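Local structure of high choriolytic enzyme 1 (Oryzias latipes, 3VTG) at residues 44-47 against 51-54; 111-116 against 190-195; 120-125 against 133-138; 157-162 against 166-171. The protein hydrolyses the inner layer of the fish egg envelope at hatching, this chain being its astacin-family zinc endopeptidase domain. All coordinates share one frame; numbering follows the deposited sequence.

Contact 1: 44-47 against 51-54; sequences AFNG and IRFV
One face of the Phe-45 ring receives the edge of Phe-53: CE2 of Phe-53 stands 3.8 Å from CD1 of Phe-45, displaced toward the rim, while Phe-45 CG lies near the plane of the Phe-53 ring. With centroids 5.3 Å apart and planes inclined at 77°, the pair is T-shaped (edge-to-face). The other flat group is the Arg-52 guanidinium, which has CA of Asn-46 over one face. At its edge NH1 donates to Ile-51 O at 2.8 Å, in the guanidinium plane but above the plane of the carbonyl. A second bond from NH1, to Thr-49 O, helps fix the rotation of the group. A bend at chi2 (-71°) folds the Arg-52 chain back over Asn-46 and puts its CD 3.5 Å from OD1 of Asn-46; the amide and guanidinium planes are 58° apart, too steep for stacking. The two segments border the short turn where helix 32-43 passes into strand 51-55, closing a beta-alpha-beta crossover from the neighbouring parallel strand 20-26. Leu-101 and Leu-105 of the zinc-binding helix 94-105 touch Phe-53 and Phe-45 respectively. No direct hydrogen bond joins the segments; two waters do so instead. Water 1 donates to Asn-46 OD1 (2.8 Å) and accepts from Phe-53 N (2.9 Å). Water 2 donates to Asn-46 O (2.9 Å) and accepts a longer bond from Arg-52 NH2 (3.3 Å).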
loop_
_atom_site.group_PDB
_atom_site.type_symbol
_atom_site.label_atom_id
_atom_site.label_comp_id
_atom_site.label_asym_id
_atom_site.label_seq_id
_atom_site.Cartn_x
_atom_site.Cartn_y
_atom_site.Cartn_z
ATOM N N ALA A 44 -3.988 -12.592 -3.532
ATOM C CA ALA A 44 -4.685 -11.610 -4.367
ATOM C C ALA A 44 -3.805 -11.041 -5.482
ATOM O O ALA A 44 -4.306 -10.487 -6.459
ATOM C CB ALA A 44 -5.248 -10.486 -3.508
ATOM N N PHE A 45 -2.491 -11.182 -5.328
ATOM C CA PHE A 45 -1.534 -10.683 -6.309
ATOM C C PHE A 45 -1.276 -11.677 -7.447
ATOM O O PHE A 45 -0.751 -11.297 -8.492
ATOM C CB PHE A 45 -0.221 -10.309 -5.611
ATOM C CG PHE A 45 -0.336 -9.111 -4.708
ATOM C CD1 PHE A 45 -0.828 -9.237 -3.409
ATOM C CD2 PHE A 45 0.047 -7.853 -5.156
ATOM C CE1 PHE A 45 -0.938 -8.130 -2.581
ATOM C CE2 PHE A 45 -0.059 -6.743 -4.332
ATOM C CZ PHE A 45 -0.555 -6.880 -3.045
ATOM N N ASN A 46 -1.660 -12.937 -7.247
ATOM C CA ASN A 46 -1.295 -14.018 -8.172
ATOM C C ASN A 46 -1.984 -14.011 -9.533
ATOM O O ASN A 46 -1.357 -14.316 -10.549
ATOM C CB ASN A 46 -1.494 -15.385 -7.506
ATOM C CG ASN A 46 -0.557 -15.609 -6.333
ATOM O OD1 ASN A 46 0.420 -14.881 -6.148
ATOM N ND2 ASN A 46 -0.851 -16.627 -5.535
ATOM N N GLY A 47 -3.270 -13.680 -9.550
ATOM C CA GLY A 47 -4.082 -13.793 -10.758
ATOM C C GLY A 47 -3.739 -12.831 -11.880
ATOM O O GLY A 47 -3.787 -13.205 -13.056
ATOM N N ILE A 51 3.851 -10.648 -9.292
ATOM C CA ILE A 51 4.310 -10.662 -7.899
ATOM C C ILE A 51 3.943 -11.991 -7.238
ATOM O O ILE A 51 2.803 -12.446 -7.339
ATOM C CB ILE A 51 3.681 -9.502 -7.079
ATOM C CG1 ILE A 51 3.966 -8.129 -7.710
ATOM C CG2 ILE A 51 4.119 -9.545 -5.618
ATOM C CD1 ILE A 51 5.426 -7.750 -7.829
ATOM N N ARG A 52 4.917 -12.605 -6.570
ATOM C CA ARG A 52 4.684 -13.821 -5.789
ATOM C C ARG A 52 5.311 -13.706 -4.401
ATOM O O ARG A 52 6.530 -13.709 -4.265
ATOM C CB ARG A 52 5.251 -15.059 -6.499
ATOM C CG ARG A 52 4.723 -15.316 -7.901
ATOM C CD ARG A 52 3.275 -15.782 -7.914
ATOM N NE ARG A 52 2.839 -16.022 -9.287
ATOM C CZ ARG A 52 2.284 -15.103 -10.074
ATOM N NH1 ARG A 52 2.071 -13.869 -9.628
ATOM N NH2 ARG A 52 1.938 -15.421 -11.314
ATOM N N PHE A 53 4.473 -13.599 -3.376
ATOM C CA PHE A 53 4.949 -13.651 -2.001
ATOM C C PHE A 53 5.116 -15.116 -1.607
ATOM O O PHE A 53 4.169 -15.898 -1.713
ATOM C CB PHE A 53 3.974 -12.933 -1.064
ATOM C CG PHE A 53 3.885 -11.450 -1.302
ATOM C CD1 PHE A 53 4.854 -10.592 -0.792
ATOM C CD2 PHE A 53 2.837 -10.908 -2.040
ATOM C CE1 PHE A 53 4.781 -9.226 -1.013
ATOM C CE2 PHE A 53 2.756 -9.540 -2.263
ATOM C CZ PHE A 53 3.732 -8.700 -1.750
ATOM N N VAL A 54 6.327 -15.489 -1.186
ATOM C CA VAL A 54 6.638 -16.877 -0.814
ATOM C C VAL A 54 7.288 -16.947 0.561
ATOM O O VAL A 54 8.007 -16.033 0.960
ATOM C CB VAL A 54 7.565 -17.582 -1.836
ATOM C CG1 VAL A 54 6.956 -17.576 -3.231
ATOM C CG2 VAL A 54 8.962 -16.972 -1.841
HETATM O O HOH W 1 1.607 -13.865 -3.825
HETATM O O HOH W 2 -0.245 -13.878 -13.214
#

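Contact 2: 111-116 against 190-195; sequences QTRSDR and ITRINV
Arg-113 and Arg-192 meet through their guanidinium ends alone, NH1 of Arg-113 lying 3.1 Å from NH2 of Arg-192. Both atoms are donors: a close approach of like charges, not a hydrogen bond. The planes are 27° apart, neither group squarely over the other. This buried meeting is the tight part; behind it the CA atoms of Arg-113 and Arg-192 stand 13.2 Å apart, and on the outer side Ser-114 and Asp-115, in the type I beta turn from Arg-113 to Arg-116, are partly exposed. Bent at chi3 (58°), Arg-113 presents its flank to Asp-115: NE donates to OD1 at 2.9 Å on the syn lone pair, NH2 to OD2 at 2.9 Å, nearly straight at 175°. NH2 also donates to Thr-145 O, and Arg-192 NE bonds Thr-145 OG1, so both arginines hold one threonine. An alanine in place of Arg-113 is likely to leave Asp-115 without its charged mate and Thr-145 O without this donor. Arg-192 extends from helix 187-196, and its NH2 makes a salt bridge with Glu-110, which follows His-109, the third zinc ligand of the astacin HExxH site. The carboxylates of Asp-115 and Glu-110 probably let two like charges lie this close by balancing them.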
loop_
_atom_site.group_PDB
_atom_site.type_symbol
_atom_site.label_atom_id
_atom_site.label_comp_id
_atom_site.label_asym_id
_atom_site.label_seq_id
_atom_site.Cartn_x
_atom_site.Cartn_y
_atom_site.Cartn_z
ATOM N N GLN A 111 -3.690 10.057 -2.210
ATOM C CA GLN A 111 -3.892 11.487 -1.978
ATOM C C GLN A 111 -2.589 12.292 -1.945
ATOM O O GLN A 111 -2.626 13.518 -1.906
ATOM C CB GLN A 111 -4.730 11.743 -0.714
ATOM C CG GLN A 111 -3.989 11.609 0.612
ATOM C CD GLN A 111 -3.877 10.177 1.103
ATOM O OE1 GLN A 111 -4.510 9.263 0.566
ATOM N NE2 GLN A 111 -3.065 9.975 2.135
ATOM N N THR A 112 -1.448 11.605 -1.964
ATOM C CA THR A 112 -0.145 12.278 -1.979
ATOM C C THR A 112 0.473 12.359 -3.377
ATOM O O THR A 112 1.580 12.872 -3.534
ATOM C CB THR A 112 0.864 11.632 -1.004
ATOM O OG1 THR A 112 1.271 10.348 -1.494
ATOM C CG2 THR A 112 0.271 11.500 0.395
ATOM N N ARG A 113 -0.236 11.856 -4.388
ATOM C CA ARG A 113 0.220 11.964 -5.778
ATOM C C ARG A 113 0.510 13.416 -6.150
ATOM O O ARG A 113 -0.144 14.336 -5.657
ATOM C CB ARG A 113 -0.829 11.406 -6.737
ATOM C CG ARG A 113 -0.803 9.898 -6.921
ATOM C CD ARG A 113 -1.950 9.443 -7.812
ATOM N NE ARG A 113 -1.930 10.067 -9.135
ATOM C CZ ARG A 113 -1.682 9.429 -10.278
ATOM N NH1 ARG A 113 -1.428 8.124 -10.293
ATOM N NH2 ARG A 113 -1.694 10.108 -11.416
ATOM N N SER A 114 1.486 13.612 -7.031
ATOM C CA SER A 114 1.888 14.952 -7.454
ATOM C C SER A 114 0.754 15.757 -8.087
ATOM O O SER A 114 0.778 16.985 -8.053
ATOM C CB SER A 114 3.063 14.865 -8.424
ATOM O OG SER A 114 2.704 14.111 -9.566
ATOM N N ASP A 115 -0.229 15.063 -8.659
ATOM C CA ASP A 115 -1.354 15.706 -9.336
ATOM C C ASP A 115 -2.628 15.792 -8.483
ATOM O O ASP A 115 -3.688 16.155 -8.989
ATOM C CB ASP A 115 -1.643 15.004 -10.677
ATOM C CG ASP A 115 -1.995 13.528 -10.521
ATOM O OD1 ASP A 115 -1.965 12.993 -9.392
ATOM O OD2 ASP A 115 -2.303 12.894 -11.547
ATOM N N ARG A 116 -2.512 15.488 -7.191
ATOM C CA ARG A 116 -3.681 15.324 -6.318
ATOM C C ARG A 116 -4.599 16.547 -6.193
ATOM O O ARG A 116 -5.803 16.390 -5.999
ATOM C CB ARG A 116 -3.256 14.827 -4.928
ATOM C CG ARG A 116 -2.493 15.840 -4.083
ATOM C CD ARG A 116 -3.406 16.530 -3.081
ATOM N NE ARG A 116 -2.704 17.526 -2.268
ATOM C CZ ARG A 116 -1.946 17.242 -1.211
ATOM N NH1 ARG A 116 -1.765 15.982 -0.831
ATOM N NH2 ARG A 116 -1.361 18.222 -0.533
ATOM N N ILE A 190 -3.664 -2.601 -9.893
ATOM C CA ILE A 190 -3.092 -3.765 -10.577
ATOM C C ILE A 190 -2.197 -3.341 -11.746
ATOM O O ILE A 190 -1.080 -3.843 -11.896
ATOM C CB ILE A 190 -4.207 -4.745 -11.025
ATOM C CG1 ILE A 190 -4.889 -5.390 -9.804
ATOM C CG2 ILE A 190 -3.679 -5.804 -11.991
ATOM C CD1 ILE A 190 -3.996 -6.279 -8.958
ATOM N N THR A 191 -2.686 -2.398 -12.551
ATOM C CA THR A 191 -1.933 -1.893 -13.696
ATOM C C THR A 191 -0.592 -1.302 -13.250
ATOM O O THR A 191 0.446 -1.566 -13.861
ATOM C CB THR A 191 -2.756 -0.858 -14.494
ATOM O OG1 THR A 191 -3.950 -1.481 -14.986
ATOM C CG2 THR A 191 -1.958 -0.305 -15.675
ATOM N N ARG A 192 -0.616 -0.525 -12.167
ATOM C CA ARG A 192 0.592 0.105 -11.638
ATOM C C ARG A 192 1.663 -0.907 -11.236
ATOM O O ARG A 192 2.838 -0.716 -11.543
ATOM C CB ARG A 192 0.256 1.009 -10.455
ATOM C CG ARG A 192 -0.448 2.295 -10.845
ATOM C CD ARG A 192 -1.141 2.884 -9.636
ATOM N NE ARG A 192 -1.931 4.058 -9.986
ATOM C CZ ARG A 192 -2.699 4.724 -9.130
ATOM N NH1 ARG A 192 -2.803 4.327 -7.868
ATOM N NH2 ARG A 192 -3.374 5.785 -9.543
ATOM N N ILE A 193 1.253 -1.976 -10.553
ATOM C CA ILE A 193 2.166 -3.063 -10.201
ATOM C C ILE A 193 2.809 -3.633 -11.468
ATOM O O ILE A 193 4.030 -3.787 -11.541
ATOM C CB ILE A 193 1.447 -4.183 -9.418
ATOM C CG1 ILE A 193 0.962 -3.666 -8.053
ATOM C CG2 ILE A 193 2.356 -5.399 -9.255
ATOM C CD1 ILE A 193 -0.081 -4.544 -7.384
ATOM N N ASN A 194 1.978 -3.910 -12.469
ATOM C CA ASN A 194 2.439 -4.504 -13.719
ATOM C C ASN A 194 3.380 -3.605 -14.519
ATOM O O ASN A 194 4.319 -4.093 -15.143
ATOM C CB ASN A 194 1.254 -4.965 -14.572
ATOM C CG ASN A 194 0.551 -6.179 -13.987
ATOM O OD1 ASN A 194 -0.644 -6.377 -14.193
ATOM N ND2 ASN A 194 1.291 -6.998 -13.256
ATOM N N VAL A 195 3.134 -2.297 -14.490
ATOM C CA VAL A 195 4.012 -1.343 -15.167
ATOM C C VAL A 195 5.344 -1.202 -14.421
ATOM O O VAL A 195 6.412 -1.302 -15.026
ATOM C CB VAL A 195 3.334 0.031 -15.376
ATOM C CG1 VAL A 195 4.315 1.034 -15.968
ATOM C CG2 VAL A 195 2.121 -0.099 -16.288
#

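Contact 3: 120-125 against 133-138; sequences VRINWE and YNFNKH
Ile-122 and Trp-124 both touch CB of Phe-135, CG2 of the one and CZ3 of the other at 3.8 Å. Within segment 120-125 the same CG2 of Ile-122 lies 3.5 Å above the plane of the Trp-124 ring, over its centre, so one methyl group is shared between the indole face and Phe-135. The first torsion of Trp-124 (chi1 -60°) sets CG anti to its carbonyl carbon and lays the indole across Ile-122, with the six-membered ring leading toward segment 133-138. The side chains of Trp-124 and Phe-135 run antiparallel alongside one another, and the Phe-135 ring continues inward to an edge-to-face pair with Tyr-155, the tyrosine of the Met-turn in the astacin fold.

Polar atoms meet the indole without bonding to it: CH2 of Trp-124 is 3.6 Å from Phe-135 O and 3.8 Å from Asn-136 OD1, with the ring and amide planes 45° apart. Hydrogen bonds serve each segment separately. Asn-136 N donates to Tyr-133 O (3.1 Å), closing the end of the 3-10 turn, while Asn-123 ND2 bonds Thr-170 OG1 on the neighbouring strand of the small sheet. Phe-135 O itself accepts from Arg-116 NH1.

Ile-122 and Phe-135 are buried, whereas the indole of Trp-124 is exposed. With no directional bond across the contact, its fit depends on dispersion and shape, above all on the Ile-122 methyl group filling the space between the indole face and Phe-135.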
loop_
_atom_site.group_PDB
_atom_site.type_symbol
_atom_site.label_atom_id
_atom_site.label_comp_id
_atom_site.label_asym_id
_atom_site.label_seq_id
_atom_site.Cartn_x
_atom_site.Cartn_y
_atom_site.Cartn_z
ATOM N N VAL A 120 -8.569 16.231 -5.348
ATOM C CA VAL A 120 -8.994 16.356 -3.954
ATOM C C VAL A 120 -8.546 17.681 -3.361
ATOM O O VAL A 120 -7.564 18.279 -3.813
ATOM C CB VAL A 120 -8.484 15.195 -3.054
ATOM C CG1 VAL A 120 -9.070 13.853 -3.480
ATOM C CG2 VAL A 120 -6.959 15.145 -3.008
ATOM N N ARG A 121 -9.292 18.132 -2.359
ATOM C CA ARG A 121 -8.880 19.225 -1.499
ATOM C C ARG A 121 -8.517 18.633 -0.141
ATOM O O ARG A 121 -9.268 17.828 0.416
ATOM C CB ARG A 121 -10.013 20.245 -1.360
ATOM C CG ARG A 121 -9.752 21.336 -0.336
ATOM C CD ARG A 121 -10.872 22.364 -0.296
ATOM N NE ARG A 121 -12.187 21.804 0.036
ATOM C CZ ARG A 121 -13.253 21.854 -0.762
ATOM N NH1 ARG A 121 -13.171 22.431 -1.955
ATOM N NH2 ARG A 121 -14.409 21.330 -0.373
ATOM N N ILE A 122 -7.348 19.005 0.369
ATOM C CA ILE A 122 -6.942 18.616 1.715
ATOM C C ILE A 122 -7.405 19.709 2.672
ATOM O O ILE A 122 -6.983 20.866 2.560
ATOM C CB ILE A 122 -5.411 18.406 1.831
ATOM C CG1 ILE A 122 -4.885 17.447 0.746
ATOM C CG2 ILE A 122 -5.034 17.932 3.229
ATOM C CD1 ILE A 122 -5.523 16.067 0.716
ATOM N N ASN A 123 -8.285 19.342 3.600
ATOM C CA ASN A 123 -8.810 20.299 4.570
ATOM C C ASN A 123 -7.959 20.293 5.836
ATOM O O ASN A 123 -8.308 19.663 6.845
ATOM C CB ASN A 123 -10.282 20.016 4.868
ATOM C CG ASN A 123 -11.114 19.864 3.604
ATOM O OD1 ASN A 123 -11.110 20.733 2.727
ATOM N ND2 ASN A 123 -11.831 18.755 3.505
ATOM N N TRP A 124 -6.837 21.004 5.758
ATOM C CA TRP A 124 -5.814 21.013 6.802
ATOM C C TRP A 124 -6.332 21.310 8.182
ATOM O O TRP A 124 -5.931 20.657 9.140
ATOM C CB TRP A 124 -4.691 21.977 6.430
ATOM C CG TRP A 124 -4.012 21.610 5.134
ATOM C CD1 TRP A 124 -4.190 22.197 3.884
ATOM C CD2 TRP A 124 -3.026 20.541 4.915
ATOM N NE1 TRP A 124 -3.403 21.589 2.939
ATOM C CE2 TRP A 124 -2.682 20.585 3.488
ATOM C CE3 TRP A 124 -2.419 19.588 5.727
ATOM C CZ2 TRP A 124 -1.764 19.708 2.927
ATOM C CZ3 TRP A 124 -1.498 18.707 5.148
ATOM C CH2 TRP A 124 -1.181 18.768 3.781
ATOM N N GLU A 125 -7.246 22.274 8.292
ATOM C CA GLU A 125 -7.805 22.664 9.589
ATOM C C GLU A 125 -8.620 21.547 10.260
ATOM O O GLU A 125 -8.862 21.592 11.466
ATOM C CB GLU A 125 -8.633 23.953 9.468
ATOM C CG GLU A 125 -9.949 23.817 8.711
ATOM C CD GLU A 125 -10.659 25.144 8.490
ATOM O OE1 GLU A 125 -10.211 26.178 9.032
ATOM O OE2 GLU A 125 -11.682 25.153 7.767
ATOM N N TYR A 133 1.138 15.290 8.267
ATOM C CA TYR A 133 2.213 14.910 7.343
ATOM C C TYR A 133 1.799 13.803 6.368
ATOM O O TYR A 133 2.349 13.704 5.273
ATOM C CB TYR A 133 3.484 14.507 8.107
ATOM C CG TYR A 133 3.419 13.124 8.717
ATOM C CD1 TYR A 133 3.903 12.011 8.025
ATOM C CD2 TYR A 133 2.861 12.924 9.980
ATOM C CE1 TYR A 133 3.834 10.740 8.574
ATOM C CE2 TYR A 133 2.788 11.658 10.538
ATOM C CZ TYR A 133 3.277 10.571 9.831
ATOM O OH TYR A 133 3.208 9.312 10.380
ATOM N N ASN A 134 0.831 12.978 6.773
ATOM C CA ASN A 134 0.308 11.896 5.933
ATOM C C ASN A 134 -0.409 12.402 4.682
ATOM O O ASN A 134 -0.733 11.624 3.784
ATOM C CB ASN A 134 -0.652 11.016 6.736
ATOM C CG ASN A 134 0.040 10.258 7.851
ATOM O OD1 ASN A 134 0.877 9.389 7.606
ATOM N ND2 ASN A 134 -0.320 10.576 9.086
ATOM N N PHE A 135 -0.650 13.710 4.634
ATOM C CA PHE A 135 -1.376 14.335 3.535
ATOM C C PHE A 135 -0.461 15.208 2.669
ATOM O O PHE A 135 -0.927 15.863 1.737
ATOM C CB PHE A 135 -2.550 15.163 4.080
ATOM C CG PHE A 135 -3.549 14.365 4.878
ATOM C CD1 PHE A 135 -4.751 13.956 4.307
ATOM C CD2 PHE A 135 -3.294 14.027 6.207
ATOM C CE1 PHE A 135 -5.676 13.226 5.042
ATOM C CE2 PHE A 135 -4.214 13.294 6.948
ATOM C CZ PHE A 135 -5.407 12.898 6.364
ATOM N N ASN A 136 0.833 15.219 2.985
ATOM C CA ASN A 136 1.816 15.967 2.194
ATOM C C ASN A 136 1.941 15.430 0.773
ATOM O O ASN A 136 2.031 14.220 0.570
ATOM C CB ASN A 136 3.191 15.933 2.866
ATOM C CG ASN A 136 3.239 16.728 4.157
ATOM O OD1 ASN A 136 2.310 17.460 4.493
ATOM N ND2 ASN A 136 4.341 16.587 4.887
ATOM N N LYS A 137 1.941 16.337 -0.201
ATOM C CA LYS A 137 2.129 15.982 -1.606
ATOM C C LYS A 137 3.557 15.491 -1.848
ATOM O O LYS A 137 4.511 16.070 -1.326
ATOM C CB LYS A 137 1.839 17.198 -2.485
ATOM C CG LYS A 137 1.799 16.921 -3.982
ATOM C CD LYS A 137 1.696 18.212 -4.781
ATOM C CE LYS A 137 0.352 18.892 -4.580
ATOM N NZ LYS A 137 0.290 20.215 -5.259
ATOM N N HIS A 138 3.698 14.425 -2.636
ATOM C CA HIS A 138 5.014 13.887 -2.985
ATOM C C HIS A 138 5.246 13.884 -4.467
ATOM O O HIS A 138 4.300 13.907 -5.257
ATOM C CB HIS A 138 5.196 12.476 -2.431
ATOM C CG HIS A 138 5.049 12.384 -0.932
ATOM N ND1 HIS A 138 5.660 13.236 -0.089
ATOM C CD2 HIS A 138 4.334 11.491 -0.138
ATOM C CE1 HIS A 138 5.350 12.910 1.179
ATOM N NE2 HIS A 138 4.537 11.843 1.148
#

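Contact 4: 157-162 against 166-171; sequences RDAFSI and RDSITP
The carbonyl of Arg-157 accepts two successive amides, Ile-169 N at 3.3 Å and 167°, and Ser-168 N at 2.8 Å in a weak, bent bond, just before a type II turn runs from Asp-158 to Ser-161. Ser-168 then fastens that turn by its side chain: OG, held between its backbone N and carbonyl carbon (chi1 59°), donates to Ala-159 O at 2.7 Å, in the carbonyl plane and on a lone pair. Arg-157 and Asp-167 run side by side in the same direction. Their contact is through the aliphatic stem, CD of Arg-157 lying 3.5 Å from Asp-167 OD2, while NH1 of Arg-157 stays 4.2 Å from that oxygen, too far for a salt bridge. Water 3 spans this gap, donating to Asp-167 OD2 at 2.7 Å and to Ile-169 O, and taking a weak bond from NH1. Farther out, NH1 of Arg-157 lies 3.7 Å from CD of Pro-171 and donates to Pro-175 O. A leucine in place of Arg-157 would probably leave Pro-175 O without this donor and water 3 without one of its partners. On the other flank, water 4 donates to Asp-167 OD1 at 2.8 Å and also to Ser-161 OG. Segment 157-162, an irregular loop, flanks strand 169-171, which pairs antiparallel with strand 120-122; Ile-169 packs on Val-120 and Ile-122.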
loop_
_atom_site.group_PDB
_atom_site.type_symbol
_atom_site.label_atom_id
_atom_site.label_comp_id
_atom_site.label_asym_id
_atom_site.label_seq_id
_atom_site.Cartn_x
_atom_site.Cartn_y
_atom_site.Cartn_z
ATOM N N ARG A 157 -12.373 9.815 3.499
ATOM C CA ARG A 157 -12.586 11.257 3.662
ATOM C C ARG A 157 -12.444 11.731 5.107
ATOM O O ARG A 157 -12.227 12.918 5.351
ATOM C CB ARG A 157 -13.948 11.683 3.087
ATOM C CG ARG A 157 -15.167 11.161 3.839
ATOM C CD ARG A 157 -16.465 11.480 3.106
ATOM N NE ARG A 157 -16.514 10.882 1.770
ATOM C CZ ARG A 157 -16.556 11.566 0.625
ATOM N NH1 ARG A 157 -16.569 12.893 0.626
ATOM N NH2 ARG A 157 -16.592 10.915 -0.532
ATOM N N ASP A 158 -12.567 10.796 6.047
ATOM C CA ASP A 158 -12.496 11.098 7.472
ATOM C C ASP A 158 -11.200 10.613 8.129
ATOM O O ASP A 158 -11.091 10.599 9.352
ATOM C CB ASP A 158 -13.725 10.529 8.202
ATOM C CG ASP A 158 -13.876 9.018 8.035
ATOM O OD1 ASP A 158 -13.185 8.419 7.182
ATOM O OD2 ASP A 158 -14.706 8.424 8.762
ATOM N N ALA A 159 -10.217 10.226 7.319
ATOM C CA ALA A 159 -8.932 9.768 7.845
ATOM C C ALA A 159 -8.286 10.877 8.664
ATOM O O ALA A 159 -8.128 11.998 8.180
ATOM C CB ALA A 159 -8.015 9.333 6.711
ATOM N N PHE A 160 -7.948 10.563 9.914
ATOM C CA PHE A 160 -7.322 11.517 10.840
ATOM C C PHE A 160 -8.115 12.815 11.059
ATOM O O PHE A 160 -7.536 13.861 11.352
ATOM C CB PHE A 160 -5.874 11.814 10.418
ATOM C CG PHE A 160 -5.001 10.594 10.364
ATOM C CD1 PHE A 160 -4.663 9.917 11.530
ATOM C CD2 PHE A 160 -4.518 10.120 9.151
ATOM C CE1 PHE A 160 -3.859 8.789 11.490
ATOM C CE2 PHE A 160 -3.713 8.990 9.105
ATOM C CZ PHE A 160 -3.382 8.325 10.276
ATOM N N SER A 161 -9.439 12.738 10.927
ATOM C CA SER A 161 -10.306 13.877 11.219
ATOM C C SER A 161 -10.319 14.171 12.716
ATOM O O SER A 161 -10.394 13.255 13.534
ATOM C CB SER A 161 -11.738 13.621 10.733
ATOM O OG SER A 161 -11.859 13.780 9.330
ATOM N N ILE A 162 -10.249 15.454 13.063
ATOM C CA ILE A 162 -10.331 15.884 14.461
ATOM C C ILE A 162 -11.711 15.592 15.059
ATOM O O ILE A 162 -11.817 15.228 16.224
ATOM C CB ILE A 162 -10.012 17.389 14.620
ATOM C CG1 ILE A 162 -8.576 17.694 14.182
ATOM C CG2 ILE A 162 -10.219 17.843 16.060
ATOM C CD1 ILE A 162 -8.332 19.157 13.876
ATOM N N ARG A 166 -16.347 16.712 9.856
ATOM C CA ARG A 166 -15.364 17.623 9.287
ATOM C C ARG A 166 -14.225 16.835 8.653
ATOM O O ARG A 166 -13.261 16.425 9.307
ATOM C CB ARG A 166 -14.929 18.673 10.306
ATOM C CG ARG A 166 -15.936 19.814 10.394
ATOM C CD ARG A 166 -15.885 20.548 11.720
ATOM N NE ARG A 166 -16.532 19.807 12.800
ATOM C CZ ARG A 166 -16.498 20.172 14.079
ATOM N NH1 ARG A 166 -17.110 19.435 14.997
ATOM N NH2 ARG A 166 -15.843 21.266 14.445
ATOM N N ASP A 167 -14.388 16.620 7.353
ATOM C CA ASP A 167 -13.563 15.707 6.578
ATOM C C ASP A 167 -12.150 16.226 6.341
ATOM O O ASP A 167 -11.937 17.422 6.136
ATOM C CB ASP A 167 -14.236 15.424 5.232
ATOM C CG ASP A 167 -15.576 14.712 5.374
ATOM O OD1 ASP A 167 -15.841 14.093 6.424
ATOM O OD2 ASP A 167 -16.369 14.766 4.417
ATOM N N SER A 168 -11.187 15.311 6.361
ATOM C CA SER A 168 -9.808 15.653 6.038
ATOM C C SER A 168 -9.600 15.820 4.532
ATOM O O SER A 168 -8.754 16.607 4.108
ATOM C CB SER A 168 -8.852 14.593 6.579
ATOM O OG SER A 168 -9.148 13.317 6.044
ATOM N N ILE A 169 -10.370 15.076 3.736
ATOM C CA ILE A 169 -10.245 15.093 2.276
ATOM C C ILE A 169 -11.618 15.263 1.640
ATOM O O ILE A 169 -12.561 14.554 1.994
ATOM C CB ILE A 169 -9.617 13.786 1.735
ATOM C CG1 ILE A 169 -8.254 13.517 2.382
ATOM C CG2 ILE A 169 -9.494 13.828 0.214
ATOM C CD1 ILE A 169 -7.718 12.124 2.129
ATOM N N THR A 170 -11.718 16.195 0.694
ATOM C CA THR A 170 -12.936 16.369 -0.094
ATOM C C THR A 170 -12.613 16.233 -1.576
ATOM O O THR A 170 -11.861 17.042 -2.115
ATOM C CB THR A 170 -13.585 17.748 0.136
ATOM O OG1 THR A 170 -13.771 17.970 1.539
ATOM C CG2 THR A 170 -14.937 17.829 -0.583
ATOM N N PRO A 171 -13.172 15.207 -2.243
ATOM C CA PRO A 171 -13.001 15.104 -3.692
ATOM C C PRO A 171 -13.594 16.316 -4.412
ATOM O O PRO A 171 -14.641 16.826 -4.005
ATOM C CB PRO A 171 -13.786 13.838 -4.050
ATOM C CG PRO A 171 -13.792 13.035 -2.794
ATOM C CD PRO A 171 -13.908 14.052 -1.698
HETATM O O HOH W 3 -15.344 14.982 1.932
HETATM O O HOH W 4 -14.810 13.620 9.004
#

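Contacts 3 and 4 are neighbours, their centres 10 Å apart, because strands 120-122 and 169-171 pair: Arg-121 N lies 2.8 Å from Thr-170 O. Contact 2 joins this region to the C-terminal helix; its loop meets contact 3 where Thr-112 O lies 2.8 Å from His-138 N, and contacts 3 and 4 fall within the span it closes. At its other end, Ile-193 CG2 packs 3.5 Å from Ile-51 CG1 of contact 1. Contact 1 lies across the chain's centre from contacts 3 and 4, with centres about 32 Å away. The zinc held by His-99, His-103 and His-109 lies about 12 Å from the side chains of Phe-45 and Arg-192, 11 Å from Phe-135 and 10 Å from Ala-159.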